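Local coordinates for ribokinase (Giardia lamblia, PDB 6WHJ), which probably catalyses the magnesium-dependent transfer of phosphate from ATP to O-5 of D-ribose, giving D-ribose 5-phosphate, at residues K44-N47 / Q48-C52; D75-L78 / A79-E83; C275-G278 / S279-R283; G323-A326 / S327-R330. All coordinates share one frame; numbering follows the deposited sequence.

Contact 1: residues K44-N47 / Q48-C52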
ATOM      1  N   LYS B  44      -3.605 -12.054  10.382  1.00 26.51           N
ATOM      2  CA  LYS B  44      -4.076 -13.431  10.449  1.00 27.85           C
ATOM      3  C   LYS B  44      -4.467 -13.804  11.873  1.00 27.33           C
ATOM      4  O   LYS B  44      -5.404 -14.586  12.077  1.00 26.69           O
ATOM      5  CB  LYS B  44      -3.019 -14.372   9.881  1.00 23.97           C
ATOM      6  CG  LYS B  44      -3.155 -14.541   8.400  1.00 26.80           C
ATOM      7  CD  LYS B  44      -1.947 -15.219   7.788  1.00 30.49           C
ATOM      8  CE  LYS B  44      -2.095 -15.276   6.285  1.00 27.01           C
ATOM      9  NZ  LYS B  44      -3.512 -15.602   5.971  1.00 30.97           N
ATOM     10  N   GLY B  45      -3.762 -13.271  12.870  1.00 20.96           N
ATOM     11  CA  GLY B  45      -4.147 -13.553  14.237  1.00 19.40           C
ATOM     12  C   GLY B  45      -5.526 -13.016  14.550  1.00 21.23           C
ATOM     13  O   GLY B  45      -6.395 -13.742  15.036  1.00 20.79           O
ATOM     14  N   SER B  46      -5.769 -11.750  14.210  1.00 27.38           N
ATOM     15  CA  SER B  46      -7.045 -11.137  14.561  1.00 26.10           C
ATOM     16  C   SER B  46      -8.189 -11.667  13.706  1.00 28.60           C
ATOM     17  O   SER B  46      -9.321 -11.792  14.190  1.00 32.13           O
ATOM     18  CB  SER B  46      -6.944  -9.620  14.444  1.00 23.55           C
ATOM     19  OG  SER B  46      -8.189  -9.025  14.763  1.00 24.72           O
ATOM     20  N   ASN B  47      -7.931 -11.959  12.429  1.00 29.49           N
ATOM     21  CA  ASN B  47      -8.983 -12.511  11.577  1.00 28.32           C
ATOM     22  C   ASN B  47      -9.473 -13.847  12.100  1.00 26.39           C
ATOM     23  O   ASN B  47     -10.678 -14.119  12.101  1.00 30.05           O
ATOM     24  CB  ASN B  47      -8.485 -12.665  10.148  1.00 25.38           C
ATOM     25  CG  ASN B  47      -8.429 -11.359   9.414  1.00 31.27           C
ATOM     26  OD1 ASN B  47      -9.041 -10.367   9.827  1.00 31.92           O
ATOM     27  ND2 ASN B  47      -7.679 -11.339   8.322  1.00 30.20           N
ATOM     28  N   GLN B  48      -8.553 -14.694  12.548  1.00 26.87           N
ATOM     29  CA  GLN B  48      -8.943 -16.000  13.057  1.00 28.20           C
ATOM     30  C   GLN B  48      -9.648 -15.895  14.399  1.00 29.20           C
ATOM     31  O   GLN B  48     -10.531 -16.707  14.694  1.00 30.07           O
ATOM     32  CB  GLN B  48      -7.723 -16.905  13.161  1.00 24.18           C
ATOM     33  CG  GLN B  48      -7.284 -17.448  11.845  1.00 26.82           C
ATOM     34  CD  GLN B  48      -5.959 -18.132  11.966  1.00 27.40           C
ATOM     35  OE1 GLN B  48      -5.583 -18.553  13.060  1.00 26.45           O
ATOM     36  NE2 GLN B  48      -5.256 -18.294  10.842  1.00 23.27           N
ATOM     37  N   ALA B  49      -9.286 -14.900  15.217  1.00 26.18           N
ATOM     38  CA  ALA B  49     -10.005 -14.686  16.469  1.00 29.52           C
ATOM     39  C   ALA B  49     -11.409 -14.146  16.214  1.00 30.80           C
ATOM     40  O   ALA B  49     -12.352 -14.489  16.937  1.00 28.75           O
ATOM     41  CB  ALA B  49      -9.225 -13.737  17.376  1.00 26.02           C
ATOM     42  N   ILE B  50     -11.566 -13.291  15.202  1.00 27.03           N
ATOM     43  CA  ILE B  50     -12.884 -12.745  14.904  1.00 32.04           C
ATOM     44  C   ILE B  50     -13.790 -13.825  14.318  1.00 35.03           C
ATOM     45  O   ILE B  50     -14.980 -13.909  14.653  1.00 33.58           O
ATOM     46  CB  ILE B  50     -12.742 -11.515  13.983  1.00 32.31           C
ATOM     47  CG1 ILE B  50     -12.056 -10.383  14.758  1.00 33.81           C
ATOM     48  CG2 ILE B  50     -14.094 -11.060  13.449  1.00 31.98           C
ATOM     49  CD1 ILE B  50     -11.828  -9.081  13.987  1.00 29.86           C
ATOM     50  N   ALA B  51     -13.230 -14.701  13.476  1.00 33.91           N
ATOM     51  CA  ALA B  51     -14.000 -15.830  12.960  1.00 31.77           C
ATOM     52  C   ALA B  51     -14.463 -16.749  14.086  1.00 33.64           C
ATOM     53  O   ALA B  51     -15.595 -17.250  14.059  1.00 32.42           O
ATOM     54  CB  ALA B  51     -13.171 -16.600  11.932  1.00 30.15           C
ATOM     55  N   CYS B  52     -13.606 -16.978  15.092  1.00 34.05           N
ATOM     56  CA  CYS B  52     -14.032 -17.749  16.259  1.00 34.34           C
ATOM     57  C   CYS B  52     -15.232 -17.095  16.924  1.00 35.51           C
ATOM     58  O   CYS B  52     -16.260 -17.744  17.146  1.00 36.95           O
ATOM     59  CB  CYS B  52     -12.894 -17.902  17.270  1.00 26.39           C
ATOM     60  SG  CYS B  52     -11.616 -19.115  16.839  1.00 32.96           S
TER
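The carboxamide of Q48 lies with one face against the carbonyl oxygen of K44. K44 O is 3.6 Å from Q48 CD, and the approach is from above the amide plane, not along it. The polar atoms of the amide are used elsewhere: OE1 pairs with Q144, and NE2 with D274, the predicted proton acceptor. These two bonds should fix the rotation of the amide and may help to position the D274 carboxylate. The site is the glycine-rich PfkB signature, at the start of helix 44-55. K44 to N47 belong to the predicted ribose-binding site, as does E146, which is bonded to the backbone N of K44. Four successive i to i+4 bonds build this first part of the helix. The first, from Q48 N to K44 O, is 3.2 Å long. Its donor stands above the carbonyl plane, 37° out of it. G45, S46 and N47 then accept from A49, I50 and A51. Q48 has CG beside its own backbone N (chi1 -77°), and the rest of the chain is extended. This lays CG against the K44 carbonyl, 3.4 Å from its oxygen, and carries the amide on toward D274. On another side of the helix, S46 OG is hydrogen-bonded to Y81 of helix 72-84. The aliphatic chain of I50 runs beside this hydroxyl, its CD1 ending 3.7 Å from S46 OG.

Contact 2: residues D75-L78 / A79-E83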
ATOM      1  N   ASP B  75      -6.581   2.104  18.705  1.00 32.57           N
ATOM      2  CA  ASP B  75      -7.790   2.394  19.467  1.00 29.75           C
ATOM      3  C   ASP B  75      -9.014   1.790  18.793  1.00 30.72           C
ATOM      4  O   ASP B  75      -9.888   1.230  19.469  1.00 32.41           O
ATOM      5  CB  ASP B  75      -7.976   3.906  19.619  1.00 31.33           C
ATOM      6  CG  ASP B  75      -6.871   4.565  20.437  1.00 33.48           C
ATOM      7  OD1 ASP B  75      -6.238   3.889  21.274  1.00 35.41           O
ATOM      8  OD2 ASP B  75      -6.652   5.782  20.256  1.00 34.56           O
ATOM      9  N   GLU B  76      -9.076   1.854  17.459  1.00 31.58           N
ATOM     10  CA  GLU B  76     -10.261   1.372  16.757  1.00 31.09           C
ATOM     11  C   GLU B  76     -10.420  -0.139  16.871  1.00 32.74           C
ATOM     12  O   GLU B  76     -11.550  -0.630  16.944  1.00 34.91           O
ATOM     13  CB  GLU B  76     -10.220   1.782  15.280  1.00 31.93           C
ATOM     14  CG  GLU B  76     -10.235   3.298  15.051  1.00 42.66           C
ATOM     15  CD  GLU B  76     -10.381   3.690  13.585  1.00 52.43           C
ATOM     16  OE1 GLU B  76     -10.585   4.903  13.308  1.00 50.29           O
ATOM     17  OE2 GLU B  76     -10.242   2.795  12.714  1.00 52.80           O
ATOM     18  N   ILE B  77      -9.320  -0.895  16.906  1.00 27.85           N
ATOM     19  CA  ILE B  77      -9.481  -2.341  16.944  1.00 31.64           C
ATOM     20  C   ILE B  77      -9.865  -2.810  18.348  1.00 32.29           C
ATOM     21  O   ILE B  77     -10.640  -3.764  18.490  1.00 30.13           O
ATOM     22  CB  ILE B  77      -8.226  -3.053  16.395  1.00 27.12           C
ATOM     23  CG1 ILE B  77      -8.478  -4.555  16.289  1.00 30.95           C
ATOM     24  CG2 ILE B  77      -7.002  -2.784  17.244  1.00 29.37           C
ATOM     25  CD1 ILE B  77      -9.679  -4.914  15.395  1.00 27.48           C
ATOM     26  N   LEU B  78      -9.375  -2.144  19.402  1.00 34.02           N
ATOM     27  CA  LEU B  78      -9.856  -2.457  20.748  1.00 32.55           C
ATOM     28  C   LEU B  78     -11.345  -2.190  20.870  1.00 37.08           C
ATOM     29  O   LEU B  78     -12.078  -2.979  21.483  1.00 35.02           O
ATOM     30  CB  LEU B  78      -9.126  -1.639  21.809  1.00 30.91           C
ATOM     31  CG  LEU B  78      -7.914  -2.244  22.498  1.00 36.57           C
ATOM     32  CD1 LEU B  78      -6.725  -2.187  21.557  1.00 40.19           C
ATOM     33  CD2 LEU B  78      -7.631  -1.523  23.796  1.00 35.47           C
ATOM     34  N   ALA B  79     -11.803  -1.057  20.328  1.00 36.90           N
ATOM     35  CA  ALA B  79     -13.228  -0.759  20.343  1.00 34.36           C
ATOM     36  C   ALA B  79     -14.000  -1.774  19.512  1.00 35.39           C
ATOM     37  O   ALA B  79     -15.096  -2.200  19.895  1.00 36.51           O
ATOM     38  CB  ALA B  79     -13.470   0.658  19.836  1.00 28.00           C
ATOM     39  N   HIS B  80     -13.421  -2.199  18.384  1.00 33.44           N
ATOM     40  CA  HIS B  80     -14.097  -3.147  17.505  1.00 32.07           C
ATOM     41  C   HIS B  80     -14.338  -4.468  18.217  1.00 32.82           C
ATOM     42  O   HIS B  80     -15.413  -5.068  18.083  1.00 33.34           O
ATOM     43  CB  HIS B  80     -13.267  -3.365  16.239  1.00 30.52           C
ATOM     44  CG  HIS B  80     -13.915  -4.261  15.228  1.00 30.84           C
ATOM     45  ND1 HIS B  80     -15.198  -4.057  14.766  1.00 31.00           N
ATOM     46  CD2 HIS B  80     -13.454  -5.361  14.584  1.00 29.48           C
ATOM     47  CE1 HIS B  80     -15.501  -4.996  13.885  1.00 29.39           C
ATOM     48  NE2 HIS B  80     -14.460  -5.799  13.757  1.00 29.71           N
ATOM     49  N   TYR B  81     -13.354  -4.929  18.994  1.00 32.43           N
ATOM     50  CA  TYR B  81     -13.524  -6.175  19.730  1.00 30.58           C
ATOM     51  C   TYR B  81     -14.624  -6.048  20.769  1.00 34.23           C
ATOM     52  O   TYR B  81     -15.379  -7.003  20.996  1.00 35.59           O
ATOM     53  CB  TYR B  81     -12.200  -6.594  20.371  1.00 31.00           C
ATOM     54  CG  TYR B  81     -11.392  -7.515  19.490  1.00 32.24           C
ATOM     55  CD1 TYR B  81     -10.702  -7.025  18.394  1.00 29.82           C
ATOM     56  CD2 TYR B  81     -11.323  -8.881  19.750  1.00 32.85           C
ATOM     57  CE1 TYR B  81      -9.967  -7.868  17.574  1.00 29.13           C
ATOM     58  CE2 TYR B  81     -10.586  -9.733  18.933  1.00 28.30           C
ATOM     59  CZ  TYR B  81      -9.910  -9.215  17.848  1.00 26.97           C
ATOM     60  OH  TYR B  81      -9.175 -10.038  17.027  1.00 30.38           O
ATOM     61  N   ARG B  82     -14.756  -4.869  21.389  1.00 34.41           N
ATOM     62  CA  ARG B  82     -15.831  -4.665  22.355  1.00 34.40           C
ATOM     63  C   ARG B  82     -17.200  -4.832  21.707  1.00 32.90           C
ATOM     64  O   ARG B  82     -18.050  -5.569  22.217  1.00 33.87           O
ATOM     65  CB  ARG B  82     -15.713  -3.289  23.021  1.00 37.93           C
ATOM     66  CG  ARG B  82     -14.612  -3.181  24.063  1.00 41.81           C
ATOM     67  CD  ARG B  82     -14.667  -1.856  24.847  1.00 46.35           C
ATOM     68  NE  ARG B  82     -14.139  -0.718  24.096  1.00 54.58           N
ATOM     69  CZ  ARG B  82     -12.861  -0.336  24.134  1.00 53.92           C
ATOM     70  NH1 ARG B  82     -11.989  -1.007  24.883  1.00 54.08           N
ATOM     71  NH2 ARG B  82     -12.451   0.718  23.430  1.00 43.40           N
ATOM     72  N   GLU B  83     -17.419  -4.192  20.557  1.00 33.35           N
ATOM     73  CA  GLU B  83     -18.709  -4.330  19.890  1.00 36.50           C
ATOM     74  C   GLU B  83     -18.979  -5.776  19.479  1.00 39.20           C
ATOM     75  O   GLU B  83     -20.143  -6.191  19.414  1.00 41.46           O
ATOM     76  CB  GLU B  83     -18.780  -3.399  18.674  1.00 34.62           C
TER
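I77 carries CG1 opposite its backbone N (chi1 -173°), and chi2 of 58° then turns CD1 toward the next helical turn. There it meets both H80 and Y81. The side chains of I77 and Y81 lie side by side and point the same way. I77 CD1 is 3.7 Å from Y81 CE1, an apolar contact beside the CD1-CE1 bond of the ring and close to the ring plane. The carbonyl oxygen of I77 sits at the edge of the same ring, in its plane, 3.3 Å from Y81 CD1. The imidazole of H80 meets I77 CD1 at its edge, with CD2 3.9 Å away. R82 behaves differently. Its chain bends at chi3 (-77°) and folds the guanidinium back along the helix. L78 O then lies over the centre of one guanidinium face, 3.8 Å from R82 CZ. The same oxygen accepts the backbone N-H of R82 at 3.3 Å. D75, E76 and I77 take the preceding i to i+4 bonds, from A79, H80 and Y81. All this lies within helix 72-84, the helix of a beta-alpha-beta unit between strands 62-69 and 91-93. E76 forms a salt bridge with R17, a predicted substrate-binding residue. I77 and L78 rest on V68 of strand 62-69, the Y81 ring meets F64 of the same strand, and H80 and Y81 pack on I50 of helix 44-55.

Contact 3: residues C275-G278 / S279-R283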
ATOM      1  N   CYS B 275     -11.132 -17.858   8.062  1.00 27.84           N
ATOM      2  CA  CYS B 275     -12.444 -18.318   8.487  1.00 25.47           C
ATOM      3  C   CYS B 275     -12.450 -19.830   8.653  1.00 27.16           C
ATOM      4  O   CYS B 275     -13.044 -20.353   9.601  1.00 28.21           O
ATOM      5  CB  CYS B 275     -13.500 -17.863   7.477  1.00 26.57           C
ATOM      6  SG  CYS B 275     -15.114 -18.614   7.686  1.00 33.46           S
ATOM      7  N   PHE B 276     -11.746 -20.546   7.769  1.00 29.34           N
ATOM      8  CA  PHE B 276     -11.650 -21.995   7.904  1.00 25.87           C
ATOM      9  C   PHE B 276     -10.916 -22.369   9.182  1.00 27.93           C
ATOM     10  O   PHE B 276     -11.356 -23.249   9.929  1.00 28.59           O
ATOM     11  CB  PHE B 276     -10.960 -22.610   6.687  1.00 25.78           C
ATOM     12  CG  PHE B 276     -10.843 -24.114   6.748  1.00 28.74           C
ATOM     13  CD1 PHE B 276      -9.787 -24.724   7.415  1.00 26.32           C
ATOM     14  CD2 PHE B 276     -11.788 -24.917   6.140  1.00 28.94           C
ATOM     15  CE1 PHE B 276      -9.685 -26.103   7.472  1.00 28.94           C
ATOM     16  CE2 PHE B 276     -11.687 -26.297   6.191  1.00 31.85           C
ATOM     17  CZ  PHE B 276     -10.638 -26.892   6.862  1.00 29.25           C
ATOM     18  N   ILE B 277      -9.783 -21.720   9.448  1.00 27.23           N
ATOM     19  CA  ILE B 277      -9.029 -22.058  10.652  1.00 26.64           C
ATOM     20  C   ILE B 277      -9.850 -21.739  11.895  1.00 28.13           C
ATOM     21  O   ILE B 277      -9.945 -22.559  12.819  1.00 27.57           O
ATOM     22  CB  ILE B 277      -7.669 -21.333  10.660  1.00 23.40           C
ATOM     23  CG1 ILE B 277      -6.770 -21.862   9.542  1.00 21.56           C
ATOM     24  CG2 ILE B 277      -6.994 -21.474  12.018  1.00 23.02           C
ATOM     25  CD1 ILE B 277      -6.402 -23.301   9.716  1.00 21.82           C
ATOM     26  N   GLY B 278     -10.510 -20.577  11.909  1.00 29.21           N
ATOM     27  CA  GLY B 278     -11.314 -20.209  13.066  1.00 27.95           C
ATOM     28  C   GLY B 278     -12.457 -21.179  13.321  1.00 29.34           C
ATOM     29  O   GLY B 278     -12.662 -21.627  14.453  1.00 28.00           O
ATOM     30  N   SER B 279     -13.224 -21.505  12.270  1.00 23.06           N
ATOM     31  CA  SER B 279     -14.342 -22.428  12.425  1.00 27.23           C
ATOM     32  C   SER B 279     -13.865 -23.815  12.834  1.00 28.74           C
ATOM     33  O   SER B 279     -14.462 -24.448  13.714  1.00 25.33           O
ATOM     34  CB  SER B 279     -15.141 -22.507  11.130  1.00 27.20           C
ATOM     35  OG  SER B 279     -15.516 -21.214  10.721  1.00 32.77           O
ATOM     36  N   PHE B 280     -12.764 -24.281  12.233  1.00 28.92           N
ATOM     37  CA  PHE B 280     -12.178 -25.561  12.614  1.00 26.76           C
ATOM     38  C   PHE B 280     -11.887 -25.597  14.110  1.00 29.30           C
ATOM     39  O   PHE B 280     -12.176 -26.591  14.785  1.00 25.35           O
ATOM     40  CB  PHE B 280     -10.896 -25.798  11.809  1.00 24.29           C
ATOM     41  CG  PHE B 280     -10.169 -27.050  12.177  1.00 25.36           C
ATOM     42  CD1 PHE B 280     -10.701 -28.297  11.876  1.00 23.75           C
ATOM     43  CD2 PHE B 280      -8.972 -26.987  12.891  1.00 28.79           C
ATOM     44  CE1 PHE B 280     -10.027 -29.465  12.229  1.00 27.30           C
ATOM     45  CE2 PHE B 280      -8.290 -28.150  13.257  1.00 30.29           C
ATOM     46  CZ  PHE B 280      -8.823 -29.394  12.925  1.00 28.37           C
ATOM     47  N   CYS B 281     -11.339 -24.505  14.652  1.00 29.81           N
ATOM     48  CA  CYS B 281     -11.038 -24.463  16.078  1.00 27.80           C
ATOM     49  C   CYS B 281     -12.309 -24.434  16.916  1.00 31.49           C
ATOM     50  O   CYS B 281     -12.370 -25.075  17.973  1.00 32.62           O
ATOM     51  CB  CYS B 281     -10.155 -23.261  16.397  1.00 25.01           C
ATOM     52  SG  CYS B 281      -8.475 -23.442  15.774  1.00 27.98           S
ATOM     53  N   VAL B 282     -13.328 -23.689  16.478  1.00 28.30           N
ATOM     54  CA  VAL B 282     -14.581 -23.649  17.229  1.00 29.97           C
ATOM     55  C   VAL B 282     -15.167 -25.049  17.358  1.00 30.44           C
ATOM     56  O   VAL B 282     -15.463 -25.513  18.465  1.00 33.75           O
ATOM     57  CB  VAL B 282     -15.578 -22.672  16.577  1.00 31.27           C
ATOM     58  CG1 VAL B 282     -16.984 -22.908  17.111  1.00 30.59           C
ATOM     59  CG2 VAL B 282     -15.151 -21.245  16.854  1.00 31.52           C
ATOM     60  N   ARG B 283     -15.317 -25.752  16.228  1.00 29.86           N
ATOM     61  CA  ARG B 283     -15.891 -27.096  16.251  1.00 31.31           C
ATOM     62  C   ARG B 283     -14.979 -28.094  16.949  1.00 31.47           C
ATOM     63  O   ARG B 283     -15.467 -29.014  17.613  1.00 34.21           O
ATOM     64  CB  ARG B 283     -16.179 -27.576  14.834  1.00 30.70           C
ATOM     65  CG  ARG B 283     -17.142 -28.745  14.760  1.00 30.87           C
ATOM     66  CD  ARG B 283     -18.476 -28.404  15.385  1.00 33.62           C
ATOM     67  NE  ARG B 283     -19.330 -29.583  15.464  1.00 36.58           N
ATOM     68  CZ  ARG B 283     -19.915 -30.024  16.574  1.00 36.37           C
ATOM     69  NH1 ARG B 283     -19.765 -29.369  17.720  1.00 35.64           N
ATOM     70  NH2 ARG B 283     -20.671 -31.112  16.523  1.00 35.34           N
TER
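Regular i to i+4 bonds join C275, F276, I277 and G278 to S279, F280, C281 and V282, with N to O distances of 2.9 to 3.0 Å. They lie in helix 272-287, which begins within the GAGD sequence of the second PfkB signature. G273 and D274 of that sequence are predicted to bind ATP, and D274 to act as proton acceptor. The helix thus starts at the probable site of phosphate transfer. S279 adds a side-chain bond. Its OG stands beside its own backbone N (chi1 -53°) and reaches back one turn. S279 OG gives its proton to C275 O at 2.8 Å, while S279 N donates to the same oxygen. The two donors come from opposite faces of the carbonyl plane, the hydroxyl tilted 31° from it. One buried carbonyl is therefore gripped twice, and the buried serine hydroxyl is satisfied within the helix. The sulfur of C275 lies 4.0 Å from S279 OG, alongside rather than bonded. F276 and F280, one turn apart, pack on L237 of strand 235-239 and on A311 and A307 of helix 301-318. Another side of the helix faces helix 44-55, where I277 meets Q48 and V282 meets C52. I277 CG2 makes a loose apolar contact with C281 SG at 4.5 Å. V282 turns CG2 back along the helix, to 3.5 Å from G278 O.

Contact 4: residues G323-A326 / S327-R330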
ATOM      1  N   GLY B 323     -15.739  -9.276   2.034  1.00 64.45           N
ATOM      2  CA  GLY B 323     -15.414  -8.502   3.224  1.00 68.30           C
ATOM      3  C   GLY B 323     -14.459  -9.059   4.269  1.00 68.39           C
ATOM      4  O   GLY B 323     -14.524  -8.633   5.429  1.00 69.11           O
ATOM      5  N   THR B 324     -13.560  -9.972   3.885  1.00 61.63           N
ATOM      6  CA  THR B 324     -12.587 -10.578   4.799  1.00 61.78           C
ATOM      7  C   THR B 324     -13.290 -11.252   5.973  1.00 58.28           C
ATOM      8  O   THR B 324     -13.771 -12.385   5.845  1.00 59.15           O
ATOM      9  CB  THR B 324     -11.561  -9.548   5.308  1.00 60.25           C
ATOM     10  OG1 THR B 324     -10.963  -8.857   4.199  1.00 62.27           O
ATOM     11  CG2 THR B 324     -10.449 -10.233   6.097  1.00 52.20           C
ATOM     12  N   SER B 325     -13.338 -10.587   7.128  1.00 56.74           N
ATOM     13  CA  SER B 325     -14.059 -11.143   8.264  0.50 58.15           C
ATOM     14  C   SER B 325     -15.516 -10.698   8.311  1.00 60.06           C
ATOM     15  O   SER B 325     -16.290 -11.262   9.096  1.00 58.27           O
ATOM     16  CB  SER B 325     -13.357 -10.787   9.581  0.50 53.22           C
ATOM     17  OG  SER B 325     -12.635 -11.905  10.084  0.50 44.63           O
ATOM     18  N   ALA B 326     -15.911  -9.729   7.476  1.00 59.53           N
ATOM     19  CA  ALA B 326     -17.326  -9.407   7.335  1.00 59.04           C
ATOM     20  C   ALA B 326     -18.091 -10.553   6.690  1.00 59.46           C
ATOM     21  O   ALA B 326     -19.305 -10.676   6.894  1.00 62.71           O
ATOM     22  CB  ALA B 326     -17.506  -8.133   6.515  1.00 59.77           C
ATOM     23  N   SER B 327     -17.404 -11.411   5.944  1.00 58.41           N
ATOM     24  CA  SER B 327     -18.031 -12.539   5.275  1.00 54.12           C
ATOM     25  C   SER B 327     -18.035 -13.798   6.125  1.00 51.85           C
ATOM     26  O   SER B 327     -18.552 -14.827   5.679  1.00 50.96           O
ATOM     27  CB  SER B 327     -17.326 -12.813   3.944  1.00 56.29           C
ATOM     28  OG  SER B 327     -15.923 -12.677   4.075  1.00 59.99           O
ATOM     29  N   VAL B 328     -17.458 -13.761   7.315  1.00 53.81           N
ATOM     30  CA  VAL B 328     -17.589 -14.923   8.197  1.00 53.11           C
ATOM     31  C   VAL B 328     -19.045 -15.021   8.643  1.00 49.91           C
ATOM     32  O   VAL B 328     -19.621 -14.014   9.088  1.00 52.32           O
ATOM     33  CB  VAL B 328     -16.635 -14.801   9.388  1.00 48.45           C
ATOM     34  CG1 VAL B 328     -16.812 -15.965  10.348  1.00 41.10           C
ATOM     35  CG2 VAL B 328     -15.206 -14.772   8.888  1.00 46.57           C
ATOM     36  N   PRO B 329     -19.701 -16.164   8.482  1.00 46.62           N
ATOM     37  CA  PRO B 329     -21.135 -16.245   8.786  1.00 51.08           C
ATOM     38  C   PRO B 329     -21.407 -16.406  10.280  1.00 48.53           C
ATOM     39  O   PRO B 329     -20.536 -16.764  11.075  1.00 41.80           O
ATOM     40  CB  PRO B 329     -21.589 -17.485   8.002  1.00 51.65           C
ATOM     41  CG  PRO B 329     -20.359 -18.340   7.898  1.00 47.56           C
ATOM     42  CD  PRO B 329     -19.170 -17.411   7.902  1.00 44.65           C
ATOM     43  N   ARG B 330     -22.668 -16.169  10.644  1.00 52.19           N
ATOM     44  CA  ARG B 330     -23.141 -16.444  11.993  1.00 50.95           C
ATOM     45  C   ARG B 330     -23.345 -17.947  12.172  1.00 50.61           C
ATOM     46  O   ARG B 330     -23.590 -18.679  11.210  1.00 51.34           O
ATOM     47  CB  ARG B 330     -24.440 -15.686  12.276  1.00 48.92           C
TER
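S327 and T324 are joined by a hydrogen bond of the side chain to the backbone. S327 OG gives its proton to T324 O at 2.8 Å, though the bond is weak. The hydroxyl stands between the backbone N and the carbonyl carbon of its own residue (chi1 41°), and this turns it back over the loop. The backbone bonds belong to two overlapping beta turns. G323 to A326 form a type II' turn, closed by A326 N to G323 O at 2.7 Å. S325 to V328 form a type I turn, closed by a weak bond from V328 N to S325 O at 3.3 Å. T324 takes the second position of the type II' turn with a positive phi (57°). At the backbone angles of G323 (phi 132°) a CB would be jammed against the carbonyl oxygen of the residue before, which glycine avoids. Apolar contact is slight: V328 sets CG2 beside its own backbone N, 3.9 Å from S325 CA. G323 and S327 are predicted potassium ligands, as are R321 and S270, which touch S327 and T324. The turns are consistent with the monovalent cation loop of ribokinases, which lies next to the active site. The segment connects helix 301-318 to helix 331-341, with R330 at the N-cap of the latter. T324 leans on N47 and V328 on V55, both of helix 44-55, and S325 O accepts from K54 of that helix.

Contacts 1 and 3 are buried, near the centre of the chain. Contacts 2 and 4 are only partly buried and lie further out. Helix 44-55 of contact 1 is the common neighbour: it touches the other three. Contacts 2 and 3 do not meet, their nearest atoms being about 11 Å apart. Contacts 3 and 4 meet where C275 CB lies 3.8 Å from V328 CG2. Three are one-turn helical contacts, and contact 4 is a pair of beta turns whose bonds between the segments are weak. Contact 2 has exposed charged side chains but also reaches predicted substrate-binding residues; contact 1 holds part of that site and contact 4 predicted potassium ligands; contact 3 follows predicted ATP-binding residues.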